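Long-range contacts in translation initiation factor eIF-2B (Pyrococcus horikoshii, PDB 1VB5), which probably catalyses the exchange of GDP for GTP on initiation factor 2, as a member of the eIF-2B alpha/beta/delta family: residues B[109-114]-B[178-183]; B[105-110]-B[134-139]; B[64-69]-B[224-229]. All blocks are in the same frame, centred on the assembly; numbering follows the deposited sequence.

Contact 1: residues B[109-114]-B[178-183]; sequences DGDVII and ASIAIV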
ATOM      1  N   ASP B 109     -20.949   6.679 -17.719  1.00 35.70           N
ATOM      2  CA  ASP B 109     -21.590   5.375 -17.593  1.00 31.50           C
ATOM      3  C   ASP B 109     -20.588   4.280 -17.868  1.00 32.82           C
ATOM      4  O   ASP B 109     -19.790   4.383 -18.800  1.00 39.10           O
ATOM      5  CB  ASP B 109     -22.745   5.241 -18.588  1.00 44.86           C
ATOM      6  CG  ASP B 109     -24.051   5.751 -18.030  1.00 46.14           C
ATOM      7  OD1 ASP B 109     -24.499   5.208 -16.999  1.00 46.77           O
ATOM      8  OD2 ASP B 109     -24.627   6.692 -18.620  1.00 58.17           O
ATOM      9  N   GLY B 110     -20.608   3.509 -16.923  1.00 29.92           N
ATOM     10  CA  GLY B 110     -19.738   2.375 -17.186  1.00 21.50           C
ATOM     11  C   GLY B 110     -18.372   2.500 -16.519  1.00 27.15           C
ATOM     12  O   GLY B 110     -17.542   1.594 -16.607  1.00 28.00           O
ATOM     13  N   ASP B 111     -18.132   3.625 -15.853  1.00 23.31           N
ATOM     14  CA  ASP B 111     -16.857   3.853 -15.171  1.00 24.90           C
ATOM     15  C   ASP B 111     -16.621   2.900 -14.004  1.00 24.83           C
ATOM     16  O   ASP B 111     -17.559   2.401 -13.379  1.00 25.69           O
ATOM     17  CB  ASP B 111     -16.787   5.274 -14.595  1.00 24.32           C
ATOM     18  CG  ASP B 111     -16.052   6.259 -15.494  1.00 23.37           C
ATOM     19  OD1 ASP B 111     -15.147   5.853 -16.256  1.00 25.70           O
ATOM     20  OD2 ASP B 111     -16.368   7.462 -15.404  1.00 27.25           O
ATOM     21  N   VAL B 112     -15.348   2.653 -13.723  1.00 23.31           N
ATOM     22  CA  VAL B 112     -14.944   1.859 -12.577  1.00 17.56           C
ATOM     23  C   VAL B 112     -13.997   2.839 -11.895  1.00 19.26           C
ATOM     24  O   VAL B 112     -12.893   3.087 -12.374  1.00 20.51           O
ATOM     25  CB  VAL B 112     -14.191   0.583 -12.966  1.00 19.32           C
ATOM     26  CG1 VAL B 112     -13.622  -0.077 -11.706  1.00 19.99           C
ATOM     27  CG2 VAL B 112     -15.147  -0.388 -13.671  1.00 17.52           C
ATOM     28  N   ILE B 113     -14.489   3.486 -10.894  1.00 15.51           N
ATOM     29  CA  ILE B 113     -13.739   4.498 -10.156  1.00 16.12           C
ATOM     30  C   ILE B 113     -12.909   3.917  -9.014  1.00 19.60           C
ATOM     31  O   ILE B 113     -13.427   3.191  -8.171  1.00 22.37           O
ATOM     32  CB  ILE B 113     -14.699   5.551  -9.555  1.00 16.92           C
ATOM     33  CG1 ILE B 113     -15.626   6.097 -10.646  1.00 14.95           C
ATOM     34  CG2 ILE B 113     -13.905   6.682  -8.913  1.00 14.03           C
ATOM     35  CD1 ILE B 113     -16.791   6.922 -10.098  1.00 17.67           C
ATOM     36  N   ILE B 114     -11.621   4.233  -8.987  1.00 16.41           N
ATOM     37  CA  ILE B 114     -10.769   3.749  -7.912  1.00 15.48           C
ATOM     38  C   ILE B 114     -10.386   4.954  -7.075  1.00 17.40           C
ATOM     39  O   ILE B 114     -10.141   6.042  -7.610  1.00 17.03           O
ATOM     40  CB  ILE B 114      -9.491   3.044  -8.446  1.00 17.98           C
ATOM     41  CG1 ILE B 114      -8.714   2.436  -7.277  1.00 21.32           C
ATOM     42  CG2 ILE B 114      -8.614   4.032  -9.194  1.00 19.45           C
ATOM     43  CD1 ILE B 114      -7.648   1.431  -7.699  1.00 22.86           C
ATOM     44  N   ALA B 178      -9.624  -0.144 -13.260  1.00 21.20           N
ATOM     45  CA  ALA B 178     -10.285   1.154 -13.203  1.00 23.38           C
ATOM     46  C   ALA B 178     -10.249   1.877 -14.535  1.00 22.70           C
ATOM     47  O   ALA B 178      -9.399   1.594 -15.375  1.00 25.86           O
ATOM     48  CB  ALA B 178      -9.635   2.022 -12.132  1.00 23.76           C
ATOM     49  N   SER B 179     -11.178   2.809 -14.721  1.00 20.45           N
ATOM     50  CA  SER B 179     -11.236   3.604 -15.941  1.00 19.80           C
ATOM     51  C   SER B 179     -10.922   5.053 -15.567  1.00 20.07           C
ATOM     52  O   SER B 179     -10.673   5.898 -16.434  1.00 23.54           O
ATOM     53  CB  SER B 179     -12.628   3.527 -16.565  1.00 23.69           C
ATOM     54  OG  SER B 179     -13.597   4.076 -15.688  1.00 26.46           O
ATOM     55  N   ILE B 180     -10.943   5.330 -14.267  1.00 16.47           N
ATOM     56  CA  ILE B 180     -10.660   6.667 -13.768  1.00 16.83           C
ATOM     57  C   ILE B 180     -10.418   6.629 -12.266  1.00 18.67           C
ATOM     58  O   ILE B 180     -10.998   5.814 -11.554  1.00 22.07           O
ATOM     59  CB  ILE B 180     -11.828   7.640 -14.086  1.00 17.46           C
ATOM     60  CG1 ILE B 180     -11.481   9.052 -13.615  1.00 17.38           C
ATOM     61  CG2 ILE B 180     -13.105   7.166 -13.415  1.00 17.33           C
ATOM     62  CD1 ILE B 180     -12.472  10.115 -14.099  1.00 15.34           C
ATOM     63  N   ALA B 181      -9.543   7.508 -11.796  1.00 18.61           N
ATOM     64  CA  ALA B 181      -9.214   7.588 -10.385  1.00 14.48           C
ATOM     65  C   ALA B 181      -9.611   8.969  -9.866  1.00 20.68           C
ATOM     66  O   ALA B 181      -9.390   9.982 -10.537  1.00 15.71           O
ATOM     67  CB  ALA B 181      -7.715   7.360 -10.184  1.00 14.79           C
ATOM     68  N   ILE B 182     -10.203   8.996  -8.676  1.00 16.05           N
ATOM     69  CA  ILE B 182     -10.629  10.236  -8.051  1.00 13.81           C
ATOM     70  C   ILE B 182     -10.305  10.181  -6.567  1.00 15.73           C
ATOM     71  O   ILE B 182     -10.863   9.364  -5.837  1.00 22.39           O
ATOM     72  CB  ILE B 182     -12.156  10.464  -8.209  1.00 16.18           C
ATOM     73  CG1 ILE B 182     -12.527  10.546  -9.690  1.00 20.49           C
ATOM     74  CG2 ILE B 182     -12.569  11.753  -7.506  1.00 21.93           C
ATOM     75  CD1 ILE B 182     -14.017  10.763  -9.947  1.00 19.56           C
ATOM     76  N   VAL B 183      -9.392  11.039  -6.124  1.00 17.04           N
ATOM     77  CA  VAL B 183      -9.022  11.091  -4.719  1.00 14.46           C
ATOM     78  C   VAL B 183      -9.211  12.513  -4.205  1.00 19.68           C
ATOM     79  O   VAL B 183      -9.357  13.455  -4.990  1.00 18.41           O
ATOM     80  CB  VAL B 183      -7.547  10.669  -4.497  1.00 19.41           C
ATOM     81  CG1 VAL B 183      -7.323   9.251  -5.037  1.00 21.34           C
ATOM     82  CG2 VAL B 183      -6.605  11.654  -5.179  1.00 14.36           C
TER
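Ile114 is tied through both its peptide groups to the strand beside it: its N donates to Ile180 O at 3.1 Å, and its O accepts the N-H of Ile182. These bonds enclose Ala181, its parallel bridge partner. A third backbone bond runs from Ser179 N to Val112 O at 2.9 Å, just ahead of strand 180-183.

The remaining polar link comes from a side chain. Ser179 OG sits between its own backbone N and carbonyl carbon (chi1 63°), and from there it accepts the N-H of Val112 at 3.0 Å in a nearly straight bond of 166°. The same hydroxyl donates to Asp111 OD1; the modelled 2.4 Å is too short to be taken at face value. Serine suits this place because its small hydroxyl can take the N-H of Val112 while still facing Asp111. Asp111 OD2 turns back to Asp108 N.

Strands 111-115 and 180-183 are the first and fourth strands of a Rossmann-like sheet, neighbours at the point where the strand order 3-2-1-4-5 reverses direction. The axes of the short strands 111-114 and 180-183 are inclined at 39° and come within 4.8 Å.

Apolar side chains meet on both faces. On one, Ile113 and Ile180 run alongside each other in the same direction, with Ile113 CG1 3.9 Å from Ile180 CG2, and Ile182 CG1 approaches Ile113 CG2. On the other, Ile114 CG2 rests against two methyls, Ala181 CB at 3.6 Å and Ala178 CB at 3.7 Å. Alanines leave room for the branched neighbour; beyond Ala181 lies Cys207 of helix 200-209, disulfide-bonded to Cys175.

Contact 2: residues B[105-110]-B[134-139]; sequences QLIDDG and KRFKVI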
ATOM      1  N   GLN B 105     -20.340  15.269 -13.093  1.00 26.76           N
ATOM      2  CA  GLN B 105     -20.456  15.510 -14.527  1.00 25.96           C
ATOM      3  C   GLN B 105     -19.317  14.792 -15.257  1.00 27.93           C
ATOM      4  O   GLN B 105     -19.487  14.265 -16.358  1.00 28.17           O
ATOM      5  CB  GLN B 105     -20.375  17.016 -14.777  1.00 32.35           C
ATOM      6  CG  GLN B 105     -21.110  17.513 -15.997  1.00 44.06           C
ATOM      7  CD  GLN B 105     -20.949  19.013 -16.177  1.00 50.18           C
ATOM      8  OE1 GLN B 105     -21.141  19.791 -15.236  1.00 50.61           O
ATOM      9  NE2 GLN B 105     -20.596  19.427 -17.390  1.00 50.82           N
ATOM     10  N   LEU B 106     -18.152  14.780 -14.620  1.00 25.83           N
ATOM     11  CA  LEU B 106     -16.959  14.140 -15.159  1.00 26.50           C
ATOM     12  C   LEU B 106     -17.154  12.631 -15.323  1.00 30.27           C
ATOM     13  O   LEU B 106     -16.738  12.043 -16.322  1.00 33.09           O
ATOM     14  CB  LEU B 106     -15.786  14.408 -14.217  1.00 30.73           C
ATOM     15  CG  LEU B 106     -14.390  13.862 -14.508  1.00 26.45           C
ATOM     16  CD1 LEU B 106     -13.871  14.425 -15.827  1.00 19.24           C
ATOM     17  CD2 LEU B 106     -13.464  14.264 -13.358  1.00 19.55           C
ATOM     18  N   ILE B 107     -17.785  12.012 -14.331  1.00 24.00           N
ATOM     19  CA  ILE B 107     -18.033  10.575 -14.341  1.00 23.64           C
ATOM     20  C   ILE B 107     -18.882  10.153 -15.545  1.00 26.93           C
ATOM     21  O   ILE B 107     -19.747  10.904 -16.000  1.00 26.24           O
ATOM     22  CB  ILE B 107     -18.723  10.144 -13.014  1.00 21.70           C
ATOM     23  CG1 ILE B 107     -17.772  10.406 -11.841  1.00 25.00           C
ATOM     24  CG2 ILE B 107     -19.104   8.673 -13.064  1.00 27.97           C
ATOM     25  CD1 ILE B 107     -18.367  10.159 -10.472  1.00 32.87           C
ATOM     26  N   ASP B 108     -18.620   8.957 -16.066  1.00 28.89           N
ATOM     27  CA  ASP B 108     -19.359   8.436 -17.213  1.00 30.87           C
ATOM     28  C   ASP B 108     -19.938   7.053 -16.936  1.00 36.43           C
ATOM     29  O   ASP B 108     -19.474   6.340 -16.044  1.00 34.59           O
ATOM     30  CB  ASP B 108     -18.446   8.338 -18.437  1.00 36.27           C
ATOM     31  CG  ASP B 108     -17.988   9.690 -18.938  1.00 45.05           C
ATOM     32  OD1 ASP B 108     -17.105   9.712 -19.823  1.00 49.19           O
ATOM     33  OD2 ASP B 108     -18.508  10.725 -18.458  1.00 54.13           O
ATOM     34  N   ASP B 109     -20.949   6.679 -17.719  1.00 35.70           N
ATOM     35  CA  ASP B 109     -21.590   5.375 -17.593  1.00 31.50           C
ATOM     36  C   ASP B 109     -20.588   4.280 -17.868  1.00 32.82           C
ATOM     37  O   ASP B 109     -19.790   4.383 -18.800  1.00 39.10           O
ATOM     38  CB  ASP B 109     -22.745   5.241 -18.588  1.00 44.86           C
ATOM     39  CG  ASP B 109     -24.051   5.751 -18.030  1.00 46.14           C
ATOM     40  OD1 ASP B 109     -24.499   5.208 -16.999  1.00 46.77           O
ATOM     41  OD2 ASP B 109     -24.627   6.692 -18.620  1.00 58.17           O
ATOM     42  N   GLY B 110     -20.608   3.509 -16.923  1.00 29.92           N
ATOM     43  CA  GLY B 110     -19.738   2.375 -17.186  1.00 21.50           C
ATOM     44  C   GLY B 110     -18.372   2.500 -16.519  1.00 27.15           C
ATOM     45  O   GLY B 110     -17.542   1.594 -16.607  1.00 28.00           O
ATOM     46  N   LYS B 134     -26.106   7.696 -13.298  1.00 33.64           N
ATOM     47  CA  LYS B 134     -24.926   7.181 -13.978  1.00 31.75           C
ATOM     48  C   LYS B 134     -24.593   5.825 -13.363  1.00 29.64           C
ATOM     49  O   LYS B 134     -24.655   5.662 -12.149  1.00 24.23           O
ATOM     50  CB  LYS B 134     -23.750   8.152 -13.834  1.00 29.72           C
ATOM     51  CG  LYS B 134     -23.878   9.352 -14.758  1.00 26.84           C
ATOM     52  CD  LYS B 134     -22.754  10.345 -14.606  1.00 27.63           C
ATOM     53  CE  LYS B 134     -22.899  11.460 -15.647  1.00 29.80           C
ATOM     54  NZ  LYS B 134     -21.898  12.548 -15.460  1.00 29.45           N
ATOM     55  N   ARG B 135     -24.275   4.845 -14.201  1.00 31.32           N
ATOM     56  CA  ARG B 135     -23.939   3.519 -13.698  1.00 35.61           C
ATOM     57  C   ARG B 135     -22.433   3.359 -13.612  1.00 35.61           C
ATOM     58  O   ARG B 135     -21.714   3.619 -14.582  1.00 31.63           O
ATOM     59  CB  ARG B 135     -24.518   2.419 -14.598  1.00 44.11           C
ATOM     60  CG  ARG B 135     -26.038   2.289 -14.544  1.00 50.05           C
ATOM     61  CD  ARG B 135     -26.716   3.166 -15.581  1.00 57.85           C
ATOM     62  NE  ARG B 135     -27.176   2.405 -16.745  1.00 63.06           N
ATOM     63  CZ  ARG B 135     -26.393   1.691 -17.550  1.00 67.00           C
ATOM     64  NH1 ARG B 135     -25.085   1.623 -17.329  1.00 72.81           N
ATOM     65  NH2 ARG B 135     -26.917   1.046 -18.586  1.00 61.96           N
ATOM     66  N   PHE B 136     -21.958   2.926 -12.448  1.00 30.94           N
ATOM     67  CA  PHE B 136     -20.534   2.741 -12.236  1.00 26.49           C
ATOM     68  C   PHE B 136     -20.277   1.886 -11.003  1.00 29.62           C
ATOM     69  O   PHE B 136     -21.198   1.581 -10.241  1.00 30.83           O
ATOM     70  CB  PHE B 136     -19.859   4.107 -12.078  1.00 21.27           C
ATOM     71  CG  PHE B 136     -20.416   4.933 -10.950  1.00 23.01           C
ATOM     72  CD1 PHE B 136     -19.962   4.755  -9.650  1.00 16.68           C
ATOM     73  CD2 PHE B 136     -21.410   5.880 -11.189  1.00 23.90           C
ATOM     74  CE1 PHE B 136     -20.488   5.507  -8.600  1.00 26.46           C
ATOM     75  CE2 PHE B 136     -21.943   6.638 -10.148  1.00 21.46           C
ATOM     76  CZ  PHE B 136     -21.482   6.453  -8.851  1.00 21.00           C
ATOM     77  N   LYS B 137     -19.017   1.500 -10.821  1.00 24.50           N
ATOM     78  CA  LYS B 137     -18.601   0.693  -9.684  1.00 26.06           C
ATOM     79  C   LYS B 137     -17.407   1.400  -9.063  1.00 22.66           C
ATOM     80  O   LYS B 137     -16.690   2.137  -9.742  1.00 24.11           O
ATOM     81  CB  LYS B 137     -18.179  -0.712 -10.134  1.00 33.21           C
ATOM     82  CG  LYS B 137     -19.251  -1.485 -10.886  1.00 49.70           C
ATOM     83  CD  LYS B 137     -18.708  -2.807 -11.423  1.00 55.07           C
ATOM     84  CE  LYS B 137     -19.712  -3.482 -12.355  1.00 60.58           C
ATOM     85  NZ  LYS B 137     -19.171  -4.743 -12.952  1.00 60.49           N
ATOM     86  N   VAL B 138     -17.187   1.169  -7.778  1.00 16.76           N
ATOM     87  CA  VAL B 138     -16.079   1.800  -7.091  1.00 18.15           C
ATOM     88  C   VAL B 138     -15.118   0.793  -6.462  1.00 24.38           C
ATOM     89  O   VAL B 138     -15.532  -0.211  -5.891  1.00 21.75           O
ATOM     90  CB  VAL B 138     -16.585   2.741  -5.978  1.00 16.37           C
ATOM     91  CG1 VAL B 138     -15.407   3.420  -5.290  1.00 15.40           C
ATOM     92  CG2 VAL B 138     -17.531   3.777  -6.567  1.00 16.53           C
ATOM     93  N   ILE B 139     -13.827   1.071  -6.595  1.00 21.36           N
ATOM     94  CA  ILE B 139     -12.797   0.239  -5.999  1.00 18.12           C
ATOM     95  C   ILE B 139     -12.151   1.177  -4.998  1.00 19.80           C
ATOM     96  O   ILE B 139     -11.739   2.282  -5.355  1.00 23.31           O
ATOM     97  CB  ILE B 139     -11.747  -0.229  -7.039  1.00 17.58           C
ATOM     98  CG1 ILE B 139     -12.431  -1.061  -8.127  1.00 20.88           C
ATOM     99  CG2 ILE B 139     -10.668  -1.050  -6.351  1.00 12.21           C
ATOM    100  CD1 ILE B 139     -11.550  -1.383  -9.322  1.00 23.50           C
TER
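Lys134 reaches across to Ile107 O, just past the end of helix 78-106, and to Gln105 O in its last turn. Its chain is extended beyond CG, which chi1 of -77° places anti to the carbonyl carbon. The strongest polar partner of NZ is Ala104 O, also in the last turn of the helix; NZ donates as well to Ile107 O at 2.8 Å, tilted from that carbonyl plane, and a weak bond of 3.1 Å joins NZ to Gln105 O. A long, flexible cation suits this C-terminal helix end, whose partial negative charge would probably favour the ammonium form. A leucine here would remove the ammonium group, which would probably leave these carbonyls without this shared donor and the end of the helix less firmly tied to the segment before strand 136-141.

Asp109 and Arg135 meet differently. Asp109 OD1 accepts Arg135 N at 2.8 Å on its anti side and somewhat out of the carboxylate plane, in a bond of 171°. The arginine chain bends at chi2 and chi3, and its NH1 lies 3.6 Å from the same OD1; this salt bridge is long and rests on charge alone, because OD1 lies well out of the guanidinium plane and no N-H points at it. Next to it, Gly110 N donates to Arg135 O at 2.6 Å. Gly110 turns with a positive phi, where a side chain would press on the carbonyl of Asp109.

Ile107 and Phe136 cross obliquely, with CG2 of the isoleucine 4.1 Å from CD2 of the ring. Both also lie on Ala129 of helix 120-131 and on Ile113 of strand 111-115, so the turn after helix 78-106 closes over the start of neighbouring strands 111-115 and 136-141.

Contact 3: residues B[64-69]-B[224-229]; sequences SLYNLA and HPTLKS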
ATOM      1  N   SER B  64      -6.943  23.600   4.812  1.00 23.58           N
ATOM      2  CA  SER B  64      -8.234  24.139   5.212  1.00 25.62           C
ATOM      3  C   SER B  64      -8.123  24.838   6.562  1.00 29.69           C
ATOM      4  O   SER B  64      -8.746  25.877   6.783  1.00 31.85           O
ATOM      5  CB  SER B  64      -9.282  23.027   5.281  1.00 21.96           C
ATOM      6  OG  SER B  64      -8.958  22.087   6.286  1.00 30.27           O
ATOM      7  N   LEU B  65      -7.319  24.276   7.460  1.00 27.27           N
ATOM      8  CA  LEU B  65      -7.142  24.872   8.775  1.00 24.63           C
ATOM      9  C   LEU B  65      -6.399  26.200   8.673  1.00 26.24           C
ATOM     10  O   LEU B  65      -6.748  27.171   9.347  1.00 29.17           O
ATOM     11  CB  LEU B  65      -6.388  23.907   9.694  1.00 25.91           C
ATOM     12  CG  LEU B  65      -7.111  22.578   9.923  1.00 26.96           C
ATOM     13  CD1 LEU B  65      -6.290  21.696  10.855  1.00 25.90           C
ATOM     14  CD2 LEU B  65      -8.488  22.843  10.515  1.00 25.53           C
ATOM     15  N   TYR B  66      -5.373  26.243   7.831  1.00 25.01           N
ATOM     16  CA  TYR B  66      -4.606  27.467   7.635  1.00 24.29           C
ATOM     17  C   TYR B  66      -5.487  28.558   7.013  1.00 25.78           C
ATOM     18  O   TYR B  66      -5.439  29.713   7.434  1.00 25.91           O
ATOM     19  CB  TYR B  66      -3.407  27.207   6.720  1.00 23.41           C
ATOM     20  CG  TYR B  66      -2.715  28.470   6.254  1.00 21.89           C
ATOM     21  CD1 TYR B  66      -1.612  28.982   6.938  1.00 19.28           C
ATOM     22  CD2 TYR B  66      -3.175  29.165   5.132  1.00 24.34           C
ATOM     23  CE1 TYR B  66      -0.983  30.157   6.513  1.00 21.49           C
ATOM     24  CE2 TYR B  66      -2.559  30.340   4.702  1.00 23.12           C
ATOM     25  CZ  TYR B  66      -1.468  30.826   5.392  1.00 23.51           C
ATOM     26  OH  TYR B  66      -0.857  31.980   4.952  1.00 37.09           O
ATOM     27  N   ASN B  67      -6.273  28.199   6.000  1.00 20.64           N
ATOM     28  CA  ASN B  67      -7.142  29.177   5.360  1.00 26.26           C
ATOM     29  C   ASN B  67      -8.264  29.625   6.298  1.00 27.17           C
ATOM     30  O   ASN B  67      -8.715  30.763   6.227  1.00 28.27           O
ATOM     31  CB  ASN B  67      -7.719  28.624   4.055  1.00 17.96           C
ATOM     32  CG  ASN B  67      -6.688  28.582   2.943  1.00 26.92           C
ATOM     33  OD1 ASN B  67      -5.880  29.499   2.804  1.00 23.16           O
ATOM     34  ND2 ASN B  67      -6.717  27.524   2.138  1.00 23.75           N
ATOM     35  N   LEU B  68      -8.714  28.730   7.171  1.00 29.54           N
ATOM     36  CA  LEU B  68      -9.754  29.083   8.130  1.00 30.28           C
ATOM     37  C   LEU B  68      -9.187  30.169   9.039  1.00 29.81           C
ATOM     38  O   LEU B  68      -9.839  31.183   9.296  1.00 28.52           O
ATOM     39  CB  LEU B  68     -10.153  27.867   8.974  1.00 33.01           C
ATOM     40  CG  LEU B  68     -10.876  28.165  10.301  1.00 38.49           C
ATOM     41  CD1 LEU B  68     -12.212  28.843  10.039  1.00 29.09           C
ATOM     42  CD2 LEU B  68     -11.083  26.873  11.073  1.00 33.02           C
ATOM     43  N   ALA B  69      -7.957  29.951   9.497  1.00 28.81           N
ATOM     44  CA  ALA B  69      -7.273  30.882  10.389  1.00 28.74           C
ATOM     45  C   ALA B  69      -7.104  32.283   9.806  1.00 31.25           C
ATOM     46  O   ALA B  69      -7.266  33.273  10.518  1.00 35.29           O
ATOM     47  CB  ALA B  69      -5.915  30.317  10.784  1.00 22.60           C
ATOM     48  N   HIS B 224      -3.151  25.969  -0.555  1.00 19.67           N
ATOM     49  CA  HIS B 224      -2.330  26.778   0.340  1.00 18.23           C
ATOM     50  C   HIS B 224      -1.664  27.830  -0.546  1.00 26.94           C
ATOM     51  O   HIS B 224      -1.074  27.507  -1.583  1.00 23.48           O
ATOM     52  CB  HIS B 224      -1.281  25.920   1.041  1.00 21.53           C
ATOM     53  CG  HIS B 224      -0.641  26.593   2.213  1.00 17.42           C
ATOM     54  ND1 HIS B 224      -0.858  26.189   3.514  1.00 21.23           N
ATOM     55  CD2 HIS B 224       0.204  27.646   2.282  1.00 14.90           C
ATOM     56  CE1 HIS B 224      -0.172  26.965   4.334  1.00 14.35           C
ATOM     57  NE2 HIS B 224       0.481  27.857   3.611  1.00 22.28           N
ATOM     58  N   PRO B 225      -1.749  29.107  -0.148  1.00 23.93           N
ATOM     59  CA  PRO B 225      -1.167  30.205  -0.924  1.00 26.15           C
ATOM     60  C   PRO B 225       0.339  30.428  -0.918  1.00 23.71           C
ATOM     61  O   PRO B 225       0.859  31.089  -1.815  1.00 29.09           O
ATOM     62  CB  PRO B 225      -1.916  31.421  -0.388  1.00 27.62           C
ATOM     63  CG  PRO B 225      -2.061  31.082   1.062  1.00 26.89           C
ATOM     64  CD  PRO B 225      -2.485  29.623   1.022  1.00 28.55           C
ATOM     65  N   THR B 226       1.049  29.882   0.061  1.00 21.88           N
ATOM     66  CA  THR B 226       2.486  30.121   0.127  1.00 25.31           C
ATOM     67  C   THR B 226       3.395  28.909   0.302  1.00 23.63           C
ATOM     68  O   THR B 226       4.574  28.968  -0.034  1.00 30.97           O
ATOM     69  CB  THR B 226       2.800  31.085   1.279  1.00 27.22           C
ATOM     70  OG1 THR B 226       2.423  30.472   2.519  1.00 21.07           O
ATOM     71  CG2 THR B 226       2.018  32.381   1.115  1.00 25.06           C
ATOM     72  N   LEU B 227       2.857  27.821   0.839  1.00 22.53           N
ATOM     73  CA  LEU B 227       3.655  26.627   1.094  1.00 28.26           C
ATOM     74  C   LEU B 227       3.974  25.812  -0.162  1.00 25.79           C
ATOM     75  O   LEU B 227       3.071  25.417  -0.901  1.00 25.46           O
ATOM     76  CB  LEU B 227       2.931  25.752   2.123  1.00 30.21           C
ATOM     77  CG  LEU B 227       3.682  24.615   2.811  1.00 27.08           C
ATOM     78  CD1 LEU B 227       4.881  25.151   3.582  1.00 28.03           C
ATOM     79  CD2 LEU B 227       2.724  23.912   3.753  1.00 28.26           C
ATOM     80  N   LYS B 228       5.265  25.577  -0.398  1.00 26.17           N
ATOM     81  CA  LYS B 228       5.727  24.796  -1.548  1.00 26.08           C
ATOM     82  C   LYS B 228       5.890  23.333  -1.129  1.00 22.41           C
ATOM     83  O   LYS B 228       6.076  23.037   0.048  1.00 19.96           O
ATOM     84  CB  LYS B 228       7.068  25.335  -2.065  1.00 36.98           C
ATOM     85  CG  LYS B 228       7.002  26.693  -2.775  1.00 46.00           C
ATOM     86  CD  LYS B 228       6.271  26.587  -4.117  1.00 57.21           C
ATOM     87  CE  LYS B 228       6.460  27.837  -4.986  1.00 54.82           C
ATOM     88  NZ  LYS B 228       5.777  27.726  -6.317  1.00 27.75           N
ATOM     89  N   SER B 229       5.820  22.425  -2.098  1.00 23.87           N
ATOM     90  CA  SER B 229       5.937  20.993  -1.834  1.00 24.64           C
ATOM     91  C   SER B 229       7.117  20.614  -0.945  1.00 25.07           C
ATOM     92  O   SER B 229       6.962  19.857   0.016  1.00 25.22           O
ATOM     93  CB  SER B 229       6.034  20.230  -3.158  1.00 26.24           C
ATOM     94  OG  SER B 229       7.100  20.723  -3.951  1.00 22.66           O
TER
HETATM   95  O   HOH W   1       2.031  32.144   4.982  1.00 35.24           O
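Tyr66 and His224 are brought together by similar torsions: in each, CG is anti to the backbone N, with chi1 at 169° for the tyrosine and -165° for the histidine. This sets each CG so that the two rings meet in the gap between helix and loop. His224 CE1 lies over one face of the phenol ring, displaced toward the rim, and is 3.5 Å from Tyr66 CG. The planes are inclined at 32°, with centroids 4.2 Å apart. Leu227 CB packs on the opposite face of the imidazole, leaving His224 sandwiched; its ND1 is buried here with no modelled partner.

Pro225 adds a rigid apolar surface, its CG 3.7 Å from Tyr66 CE2. Its CD lies 3.8 Å from Asn67 OD1, while Asn67 ND2 bonds to Tyr221 O and Phe223 O; an amide suits this place because it can hold two carbonyls of the incoming loop. At the outer end, one water links Tyr66 OH (2.9 Å) with Thr226 OG1 (3.0 Å), and Tyr66 OH also has a weak bond from Arg70 NE.

His224 also pairs through its backbone with Ile188, in the small antiparallel sheet. Helix 63-71 thus meets the loop after strand 214-217, an interface between the N-terminal helical part and the C-terminal Rossmann-like part that make up members of this family.

How the contacts relate
Contacts 1 and 2 share Asp109 and Gly110 and lie together on the same side of the chain's centre, their own centres 6 Å apart. Strand 111-115 stands between the other two strands involved: it pairs with 180-183 in contact 1 and, on its other edge, with 136-141, where Ile113 O and Ile139 N are 2.7 Å apart in a probable hydrogen bond. Contact 3 lies on the other side of the chain's centre, its own centre 29 Å from that of contact 1 and 32 Å from that of contact 2; the nearest atoms are about 14 and 20 Å away. Along the sequence it closes a long loop enclosing both others.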